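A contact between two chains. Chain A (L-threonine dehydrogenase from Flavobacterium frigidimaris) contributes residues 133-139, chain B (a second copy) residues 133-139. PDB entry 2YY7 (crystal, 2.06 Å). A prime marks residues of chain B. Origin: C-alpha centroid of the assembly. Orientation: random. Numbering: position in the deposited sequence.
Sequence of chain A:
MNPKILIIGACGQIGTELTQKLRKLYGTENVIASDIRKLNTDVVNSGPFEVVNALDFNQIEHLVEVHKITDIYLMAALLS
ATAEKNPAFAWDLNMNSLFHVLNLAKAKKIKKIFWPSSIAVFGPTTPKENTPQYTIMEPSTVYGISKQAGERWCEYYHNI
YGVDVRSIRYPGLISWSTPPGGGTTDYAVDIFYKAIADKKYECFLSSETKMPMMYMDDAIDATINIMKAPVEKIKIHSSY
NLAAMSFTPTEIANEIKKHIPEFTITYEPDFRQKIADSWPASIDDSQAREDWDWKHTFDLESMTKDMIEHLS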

# COMPACT_ATOMS: atom_id res chain seq x y z
N GLN A 133 3.54 10.37 13.31
CA GLN A 133 2.64 10.51 12.17
C GLN A 133 3.32 9.93 10.93
O GLN A 133 2.70 9.26 10.11
N TYR A 134 4.62 10.20 10.80
CA TYR A 134 5.42 9.70 9.68
C TYR A 134 6.38 8.67 10.26
O TYR A 134 7.28 9.01 11.03
N THR A 135 6.19 7.41 9.90
CA THR A 135 7.03 6.34 10.42
C THR A 135 7.00 5.12 9.52
O THR A 135 6.45 5.15 8.42
N ILE A 136 7.61 4.03 9.98
CA ILE A 136 7.65 2.78 9.23
C ILE A 136 6.25 2.16 9.25
O ILE A 136 5.60 2.14 10.30
N MET A 137 5.78 1.66 8.11
CA MET A 137 4.46 1.04 8.03
C MET A 137 4.46 -0.19 7.13
O MET A 137 4.46 -0.09 5.90
N GLU A 138 4.46 -1.37 7.75
CA GLU A 138 4.44 -2.62 6.99
C GLU A 138 3.36 -3.52 7.56
O GLU A 138 3.65 -4.53 8.19
N PRO A 139 2.08 -3.15 7.34
CA PRO A 139 0.95 -3.93 7.85
C PRO A 139 1.02 -5.40 7.44
O PRO A 139 1.31 -5.73 6.29
N GLN B 133 16.64 -0.19 4.76
CA GLN B 133 15.72 -1.23 4.31
C GLN B 133 14.34 -0.96 4.90
O GLN B 133 13.32 -1.12 4.22
N TYR B 134 14.31 -0.56 6.16
CA TYR B 134 13.07 -0.25 6.87
C TYR B 134 13.03 1.25 7.09
O TYR B 134 13.85 1.80 7.83
N THR B 135 12.08 1.93 6.45
CA THR B 135 11.98 3.38 6.57
C THR B 135 10.58 3.88 6.21
O THR B 135 9.69 3.09 5.93
N ILE B 136 10.40 5.19 6.24
CA ILE B 136 9.12 5.79 5.90
C ILE B 136 8.91 5.61 4.39
O ILE B 136 9.84 5.81 3.60
N MET B 137 7.71 5.21 3.99
CA MET B 137 7.40 5.01 2.58
C MET B 137 6.02 5.54 2.22
O MET B 137 5.00 4.89 2.47
N GLU B 138 5.98 6.73 1.63
CA GLU B 138 4.72 7.34 1.22
C GLU B 138 4.80 7.71 -0.26
O GLU B 138 4.87 8.89 -0.61
N PRO B 139 4.81 6.69 -1.14
CA PRO B 139 4.89 6.94 -2.59
C PRO B 139 3.82 7.90 -3.08
O PRO B 139 2.65 7.80 -2.70

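The two copies of the 133-139 stretch meet in a near-symmetric contact of extended loops, in which isoleucine and tyrosine side chains supply the apolar packing and two waters join the backbones. At the centre, Ile136 and Ile136′ lie with CA atoms 4.7 Å apart, and no direct hydrogen bond links the stretches. The CA-to-CB bonds of both isoleucines run sideways, and both side chains adopt the m, t rotamer, which lays them along the partner backbone. CD1 of Ile136′ approaches O of Tyr134 at 3.7 Å and CB of Tyr134 at 4.0 Å, while its CG1 sits 3.7 Å from CA of Thr135. The reciprocal contacts are nearly identical: CD1 of Ile136 is 3.8 Å from O of Tyr134′ and 3.9 Å from CB of Tyr134′. Thr135 and Thr135′, with chi1 t, point away, so each offers its backbone to the opposing isoleucine.

Glu138 and Glu138′ point toward the partner with chi1 m and chi2 t, and each carries its carboxylate to a tyrosine ring. OE1 of Glu138 lies 3.4 Å from CD1 of Tyr134′, and OE1 of Glu138′ lies 3.4 Å from CD1 of Tyr134; in both cases the oxygen is at the ring edge, near its plane, where the carbon-bound hydrogens carry slight positive charge. Both OE1 atoms are hydrogen-bonded elsewhere in the structure. The tyrosines, chi1 m, have sideways CA-to-CB bonds.

The polar link is made by water. Water 1 donates to O of Thr135 (2.8 Å) and accepts from N of Met137′ (2.7 Å); water 2 donates to O of Thr135′ (2.7 Å) and accepts from N of Met137 (2.7 Å). These bridges satisfy backbone groups across the gap. Met137 and Met137′, both m, t, m, stay farther off: CE of Met137 is 4.6 Å from OE2 of Glu138′, and CE of Met137′ is 5.0 Å from OE2 of Glu138.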

# COMPACT_ATOMS: atom_id res chain seq x y z
CB GLN A 133 2.31 11.99 11.92
CG GLN A 133 1.66 12.27 10.56
CD GLN A 133 0.22 11.80 10.48
OE1 GLN A 133 -0.21 11.27 9.46
NE2 GLN A 133 -0.53 12.01 11.56
CB TYR A 134 6.20 10.85 9.04
CG TYR A 134 5.32 11.96 8.51
CD1 TYR A 134 4.64 11.84 7.30
CD2 TYR A 134 5.16 13.14 9.24
CE1 TYR A 134 3.82 12.87 6.82
CE2 TYR A 134 4.34 14.17 8.78
CZ TYR A 134 3.68 14.03 7.57
OH TYR A 134 2.88 15.05 7.12
CB THR A 135 6.55 5.93 11.84
OG1 THR A 135 7.39 4.90 12.37
CG2 THR A 135 5.11 5.42 11.79
CB ILE A 136 8.66 1.80 9.86
CG1 ILE A 136 10.07 2.35 9.71
CG2 ILE A 136 8.53 0.42 9.22
CD1 ILE A 136 11.13 1.57 10.47
CB MET A 137 3.42 2.06 7.51
CG MET A 137 3.29 3.31 8.38
SD MET A 137 1.81 4.30 8.02
CE MET A 137 2.26 5.06 6.47
CB GLU A 138 5.80 -3.32 7.08
CG GLU A 138 6.97 -2.48 6.56
CD GLU A 138 8.27 -3.26 6.48
OE1 GLU A 138 8.63 -3.92 7.48
OE2 GLU A 138 8.93 -3.21 5.43
CB PRO A 139 -0.26 -3.21 7.25
CG PRO A 139 0.29 -2.56 6.02
CD PRO A 139 1.61 -2.03 6.51
CB GLN B 133 16.21 -2.60 4.79
CG GLN B 133 15.17 -3.72 4.65
CD GLN B 133 14.91 -4.09 3.20
OE1 GLN B 133 13.77 -4.35 2.81
NE2 GLN B 133 15.96 -4.13 2.40
CB TYR B 134 13.05 -0.99 8.21
CG TYR B 134 13.14 -2.50 8.07
CD1 TYR B 134 12.00 -3.26 7.79
CD2 TYR B 134 14.36 -3.16 8.20
CE1 TYR B 134 12.08 -4.64 7.66
CE2 TYR B 134 14.45 -4.54 8.06
CZ TYR B 134 13.30 -5.28 7.79
OH TYR B 134 13.38 -6.65 7.66
CB THR B 135 13.01 4.04 5.62
OG1 THR B 135 12.98 5.46 5.78
CG2 THR B 135 12.69 3.69 4.17
CB ILE B 136 9.12 7.29 6.23
CG1 ILE B 136 9.28 7.49 7.74
CG2 ILE B 136 7.83 7.94 5.74
CD1 ILE B 136 9.62 8.92 8.13
CB MET B 137 7.48 3.52 2.22
CG MET B 137 8.80 2.86 2.60
SD MET B 137 9.15 1.33 1.69
CE MET B 137 7.75 0.33 2.15
CB GLU B 138 4.44 8.61 2.05
CG GLU B 138 4.38 8.37 3.55
CD GLU B 138 3.84 9.58 4.30
OE1 GLU B 138 4.37 10.69 4.11
OE2 GLU B 138 2.89 9.40 5.09
CB PRO B 139 4.77 5.53 -3.19
CG PRO B 139 4.02 4.76 -2.14
CD PRO B 139 4.67 5.25 -0.87
O HOH W 1 5.69 4.95 5.74
O HOH W 2 7.36 1.64 5.88